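Long-range contact in biliverdin reductase (Synechocystis sp., PDB 5B3V), which probably reduces biliverdin to bilirubin with NADPH as the hydride donor, as a member of the Gfo/Idh/MocA oxidoreductase family: residues A[99-104]-A[126-131]. Sequence-based numbering, arbitrary orientation.
Sequences KHVVLE and KLLHVE. With NAP (NADP nicotinamide-adenine-dinucleotide phosphate), chain E.
His100 meets Lys126 and Leu127 because its CG stands anti to the carbonyl carbon (chi1 -55°), while Lys126, bent at chi2 and chi3, folds its CE over the imidazole, 3.6 Å from the ring centroid in a CH-pi contact. The ring edge faces the other strand: Leu127 N donates to His100 ND1 at 3.1 Å, nearly straight and close to the ring plane. Replacing His100 by alanine would probably leave the Leu127 amide without this acceptor and Lys126 CE without the ring face it lies over.

From there the strands run parallel in regular register, and alternate residues of strand 100-104, Val101 and Leu103, bond through both N and O. Val101 N reaches Leu127 O at 2.8 Å, Val101 O accepts from His129 N, and Leu103 uses N and O in the same way toward His129 and Glu131. Leu103 CD1 and Leu128 CD1 meet at 3.6 Å on the face shared with Val101 and Val130, where helix 87-96 packs on Val101 and Leu103; Val102 and His129 turn to helix 286-300, where Asp290 binds His129 NE2.

Helix 111-124 links the two in a beta-alpha-beta unit whose second strand, 128-131, is outermost in the Rossmann sheet. At the strands' C-terminal ends Glu104 CB packs 3.4 Å from C1D of the NADP ribose. Glu131 OE2 accepts from Ile133 N, and Arg28 pairs with Glu104 OE2, which is likely to offset part of the negative charge gathered here.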
ATOM      1  N   LYS A  99      19.708   2.779   9.253  1.00 23.39           N
ATOM      2  CA  LYS A  99      18.531   3.602   9.483  1.00 23.41           C
ATOM      3  C   LYS A  99      17.292   2.734   9.657  1.00 23.92           C
ATOM      4  O   LYS A  99      17.178   1.652   9.074  1.00 23.24           O
ATOM      5  CB  LYS A  99      18.296   4.575   8.324  1.00 23.61           C
ATOM      6  CG  LYS A  99      19.528   5.326   7.848  1.00 23.81           C
ATOM      7  CD  LYS A  99      20.180   6.114   8.972  1.00 24.75           C
ATOM      8  CE  LYS A  99      21.274   7.025   8.430  1.00 24.87           C
ATOM      9  NZ  LYS A  99      22.106   7.641   9.505  1.00 25.95           N
ATOM     10  N   HIS A 100      16.356   3.223  10.467  1.00 23.93           N
ATOM     11  CA  HIS A 100      15.012   2.668  10.454  1.00 23.61           C
ATOM     12  C   HIS A 100      14.336   3.035   9.137  1.00 22.61           C
ATOM     13  O   HIS A 100      14.511   4.141   8.619  1.00 22.22           O
ATOM     14  CB  HIS A 100      14.193   3.197  11.632  1.00 24.25           C
ATOM     15  CG  HIS A 100      14.830   2.975  12.969  1.00 25.07           C
ATOM     16  ND1 HIS A 100      14.824   1.754  13.610  1.00 26.72           N
ATOM     17  CD2 HIS A 100      15.483   3.827  13.796  1.00 25.75           C
ATOM     18  CE1 HIS A 100      15.449   1.862  14.770  1.00 26.03           C
ATOM     19  NE2 HIS A 100      15.858   3.110  14.906  1.00 26.11           N
ATOM     20  N   VAL A 101      13.571   2.102   8.581  1.00 22.46           N
ATOM     21  CA  VAL A 101      12.969   2.294   7.266  1.00 22.09           C
ATOM     22  C   VAL A 101      11.463   2.107   7.377  1.00 20.71           C
ATOM     23  O   VAL A 101      10.993   1.013   7.712  1.00 21.32           O
ATOM     24  CB  VAL A 101      13.557   1.339   6.212  1.00 21.62           C
ATOM     25  CG1 VAL A 101      12.829   1.505   4.889  1.00 20.43           C
ATOM     26  CG2 VAL A 101      15.045   1.598   6.030  1.00 21.30           C
ATOM     27  N   VAL A 102      10.715   3.171   7.096  1.00 23.52           N
ATOM     28  CA  VAL A 102       9.271   3.110   6.905  1.00 21.05           C
ATOM     29  C   VAL A 102       8.987   3.258   5.418  1.00 20.74           C
ATOM     30  O   VAL A 102       9.496   4.181   4.770  1.00 20.49           O
ATOM     31  CB  VAL A 102       8.547   4.202   7.711  1.00 21.83           C
ATOM     32  CG1 VAL A 102       7.123   4.396   7.198  1.00 22.33           C
ATOM     33  CG2 VAL A 102       8.538   3.857   9.189  1.00 22.50           C
ATOM     34  N   LEU A 103       8.176   2.355   4.874  1.00 20.95           N
ATOM     35  CA  LEU A 103       7.830   2.372   3.461  1.00 21.26           C
ATOM     36  C   LEU A 103       6.323   2.470   3.285  1.00 22.14           C
ATOM     37  O   LEU A 103       5.555   1.890   4.058  1.00 21.45           O
ATOM     38  CB  LEU A 103       8.334   1.120   2.731  1.00 20.45           C
ATOM     39  CG  LEU A 103       9.825   0.939   2.452  1.00 19.99           C
ATOM     40  CD1 LEU A 103      10.312  -0.369   3.043  1.00 22.22           C
ATOM     41  CD2 LEU A 103      10.085   0.978   0.955  1.00 18.73           C
ATOM     42  N   GLU A 104       5.919   3.226   2.274  1.00 22.26           N
ATOM     43  CA  GLU A 104       4.590   3.090   1.707  1.00 22.61           C
ATOM     44  C   GLU A 104       4.587   1.863   0.804  1.00 21.38           C
ATOM     45  O   GLU A 104       5.562   1.610   0.091  1.00 20.95           O
ATOM     46  CB  GLU A 104       4.227   4.341   0.912  1.00 23.82           C
ATOM     47  CG  GLU A 104       3.366   5.356   1.647  1.00 27.61           C
ATOM     48  CD  GLU A 104       4.025   5.901   2.900  1.00 29.14           C
ATOM     49  OE1 GLU A 104       4.950   6.728   2.778  1.00 42.95           O
ATOM     50  OE2 GLU A 104       3.614   5.504   4.010  1.00 29.02           O
ATOM     51  N   LYS A 126      17.041  -3.068  12.855  1.00 27.96           N
ATOM     52  CA  LYS A 126      16.406  -1.802  12.532  1.00 26.82           C
ATOM     53  C   LYS A 126      14.955  -2.025  12.131  1.00 25.84           C
ATOM     54  O   LYS A 126      14.597  -3.075  11.589  1.00 25.45           O
ATOM     55  CB  LYS A 126      17.152  -1.083  11.402  1.00 26.53           C
ATOM     56  CG  LYS A 126      18.644  -0.946  11.638  1.00 27.01           C
ATOM     57  CD  LYS A 126      18.930  -0.150  12.898  1.00 27.06           C
ATOM     58  CE  LYS A 126      18.389   1.265  12.797  1.00 27.80           C
ATOM     59  NZ  LYS A 126      18.781   2.080  13.980  1.00 26.02           N
ATOM     60  N   LEU A 127      14.124  -1.022  12.403  1.00 25.02           N
ATOM     61  CA  LEU A 127      12.708  -1.117  12.079  1.00 24.63           C
ATOM     62  C   LEU A 127      12.501  -1.146  10.572  1.00 23.85           C
ATOM     63  O   LEU A 127      13.000  -0.279   9.847  1.00 23.30           O
ATOM     64  CB  LEU A 127      11.941   0.060  12.678  1.00 25.05           C
ATOM     65  CG  LEU A 127      10.492   0.150  12.190  1.00 24.74           C
ATOM     66  CD1 LEU A 127       9.675  -1.034  12.693  1.00 25.09           C
ATOM     67  CD2 LEU A 127       9.847   1.469  12.589  1.00 25.85           C
ATOM     68  N   LEU A 128      11.755  -2.142  10.103  1.00 23.38           N
ATOM     69  CA  LEU A 128      11.318  -2.217   8.711  1.00 22.78           C
ATOM     70  C   LEU A 128       9.801  -2.360   8.729  1.00 22.23           C
ATOM     71  O   LEU A 128       9.277  -3.456   8.951  1.00 22.59           O
ATOM     72  CB  LEU A 128      11.976  -3.376   7.976  1.00 22.97           C
ATOM     73  CG  LEU A 128      11.517  -3.578   6.531  1.00 22.30           C
ATOM     74  CD1 LEU A 128      11.732  -2.309   5.725  1.00 21.59           C
ATOM     75  CD2 LEU A 128      12.245  -4.747   5.896  1.00 22.91           C
ATOM     76  N   HIS A 129       9.101  -1.252   8.504  1.00 21.76           N
ATOM     77  CA  HIS A 129       7.647  -1.217   8.542  1.00 21.84           C
ATOM     78  C   HIS A 129       7.110  -0.784   7.186  1.00 21.63           C
ATOM     79  O   HIS A 129       7.597   0.190   6.602  1.00 21.01           O
ATOM     80  CB  HIS A 129       7.151  -0.264   9.630  1.00 22.20           C
ATOM     81  CG  HIS A 129       5.699   0.080   9.512  1.00 22.12           C
ATOM     82  ND1 HIS A 129       4.693  -0.817   9.804  1.00 22.29           N
ATOM     83  CD2 HIS A 129       5.083   1.222   9.122  1.00 22.27           C
ATOM     84  CE1 HIS A 129       3.521  -0.240   9.606  1.00 22.61           C
ATOM     85  NE2 HIS A 129       3.730   0.996   9.192  1.00 22.69           N
ATOM     86  N   VAL A 130       6.116  -1.514   6.689  1.00 21.31           N
ATOM     87  CA  VAL A 130       5.377  -1.132   5.492  1.00 21.34           C
ATOM     88  C   VAL A 130       4.019  -0.601   5.922  1.00 21.80           C
ATOM     89  O   VAL A 130       3.289  -1.263   6.671  1.00 22.15           O
ATOM     90  CB  VAL A 130       5.224  -2.311   4.516  1.00 21.02           C
ATOM     91  CG1 VAL A 130       4.410  -1.884   3.299  1.00 21.00           C
ATOM     92  CG2 VAL A 130       6.589  -2.824   4.092  1.00 20.73           C
ATOM     93  N   GLU A 131       3.689   0.599   5.461  1.00 21.77           N
ATOM     94  CA  GLU A 131       2.395   1.191   5.763  1.00 22.55           C
ATOM     95  C   GLU A 131       1.295   0.472   4.992  1.00 22.29           C
ATOM     96  O   GLU A 131       1.464   0.112   3.824  1.00 21.74           O
ATOM     97  CB  GLU A 131       2.417   2.684   5.427  1.00 23.28           C
ATOM     98  CG  GLU A 131       1.063   3.320   5.124  1.00 23.83           C
ATOM     99  CD  GLU A 131       0.613   3.093   3.692  1.00 23.94           C
ATOM    100  OE1 GLU A 131       1.439   3.264   2.775  1.00 23.84           O
ATOM    101  OE2 GLU A 131      -0.561   2.725   3.491  1.00 23.35           O
TER
HETATM  102  PA  NAP E 401       2.908  10.882  -5.977  1.00 25.14           P
HETATM  103  O1A NAP E 401       2.039  11.872  -5.307  1.00 26.98           O
HETATM  104  O2A NAP E 401       2.955  10.844  -7.451  1.00 26.97           O
HETATM  105  O5B NAP E 401       4.410  11.135  -5.441  1.00 27.68           O
HETATM  106  C5B NAP E 401       5.611  10.570  -5.974  1.00 24.96           C
HETATM  107  C4B NAP E 401       6.867  11.426  -5.653  1.00 24.86           C
HETATM  108  O4B NAP E 401       7.192  10.846  -6.969  1.00 24.83           O
HETATM  109  C3B NAP E 401       7.368  12.832  -6.103  1.00 25.44           C
HETATM  110  O3B NAP E 401       8.646  13.107  -5.521  1.00 29.61           O
HETATM  111  C2B NAP E 401       7.451  12.509  -7.559  1.00 25.52           C
HETATM  112  O2B NAP E 401       8.096  13.481  -8.435  1.00 26.31           O
HETATM  113  C1B NAP E 401       8.443  11.367  -7.327  1.00 24.89           C
HETATM  114  N9A NAP E 401       8.768  10.780  -8.629  1.00 25.04           N
HETATM  115  C8A NAP E 401       7.947  10.749  -9.674  1.00 25.30           C
HETATM  116  N7A NAP E 401       8.603  10.185 -10.685  1.00 25.28           N
HETATM  117  C5A NAP E 401       9.836   9.895 -10.273  1.00 25.50           C
HETATM  118  C6A NAP E 401      10.859   9.326 -10.912  1.00 25.28           C
HETATM  119  N6A NAP E 401      10.638   8.980 -12.177  1.00 26.01           N
HETATM  120  N1A NAP E 401      12.042   9.113 -10.317  1.00 24.79           N
HETATM  121  C2A NAP E 401      12.194   9.504  -8.983  1.00 24.02           C
HETATM  122  N3A NAP E 401      11.102  10.100  -8.333  1.00 23.68           N
HETATM  123  C4A NAP E 401       9.954  10.300  -9.007  1.00 24.63           C
HETATM  124  O3  NAP E 401       2.452   9.403  -5.497  1.00 26.08           O
HETATM  125  PN  NAP E 401       2.002   8.854  -4.043  1.00 26.02           P
HETATM  126  O1N NAP E 401       0.622   8.339  -4.153  1.00 28.53           O
HETATM  127  O2N NAP E 401       2.331   9.883  -3.034  1.00 27.06           O
HETATM  128  O5D NAP E 401       2.981   7.595  -3.810  1.00 24.94           O
HETATM  129  C5D NAP E 401       4.170   7.435  -3.042  1.00 23.77           C
HETATM  130  C4D NAP E 401       4.434   5.904  -2.919  1.00 23.48           C
HETATM  131  O4D NAP E 401       3.062   6.013  -2.337  1.00 27.62           O
HETATM  132  C3D NAP E 401       3.986   4.640  -3.705  1.00 22.47           C
HETATM  133  O3D NAP E 401       4.503   3.473  -3.063  1.00 22.30           O
HETATM  134  C2D NAP E 401       2.521   4.738  -3.501  1.00 24.37           C
HETATM  135  O2D NAP E 401       1.872   3.547  -3.959  1.00 24.52           O
HETATM  136  C1D NAP E 401       2.631   4.697  -2.015  1.00 24.61           C
HETATM  137  N1N NAP E 401       1.278   4.786  -1.433  1.00 26.47           N
HETATM  138  C2N NAP E 401       0.519   5.930  -1.671  1.00 28.09           C
HETATM  139  C3N NAP E 401      -0.756   6.038  -1.135  1.00 30.36           C
HETATM  140  C7N NAP E 401      -1.501   7.185  -1.360  1.00 32.68           C
HETATM  141  O7N NAP E 401      -1.106   8.069  -2.115  1.00 32.86           O
HETATM  142  N7N NAP E 401      -2.664   7.221  -0.733  1.00 34.73           N
HETATM  143  C4N NAP E 401      -1.275   5.027  -0.334  1.00 29.36           C
HETATM  144  C5N NAP E 401      -0.525   3.884  -0.096  1.00 26.75           C
HETATM  145  C6N NAP E 401       0.750   3.762  -0.638  1.00 25.38           C
HETATM  146  P2B NAP E 401       7.609  14.946  -8.831  1.00 26.01           P
HETATM  147  O1X NAP E 401       7.946  14.983 -10.259  1.00 26.37           O
HETATM  148  O2X NAP E 401       6.176  14.962  -8.506  1.00 27.12           O
HETATM  149  O3X NAP E 401       8.442  15.819  -7.972  1.00 29.91           O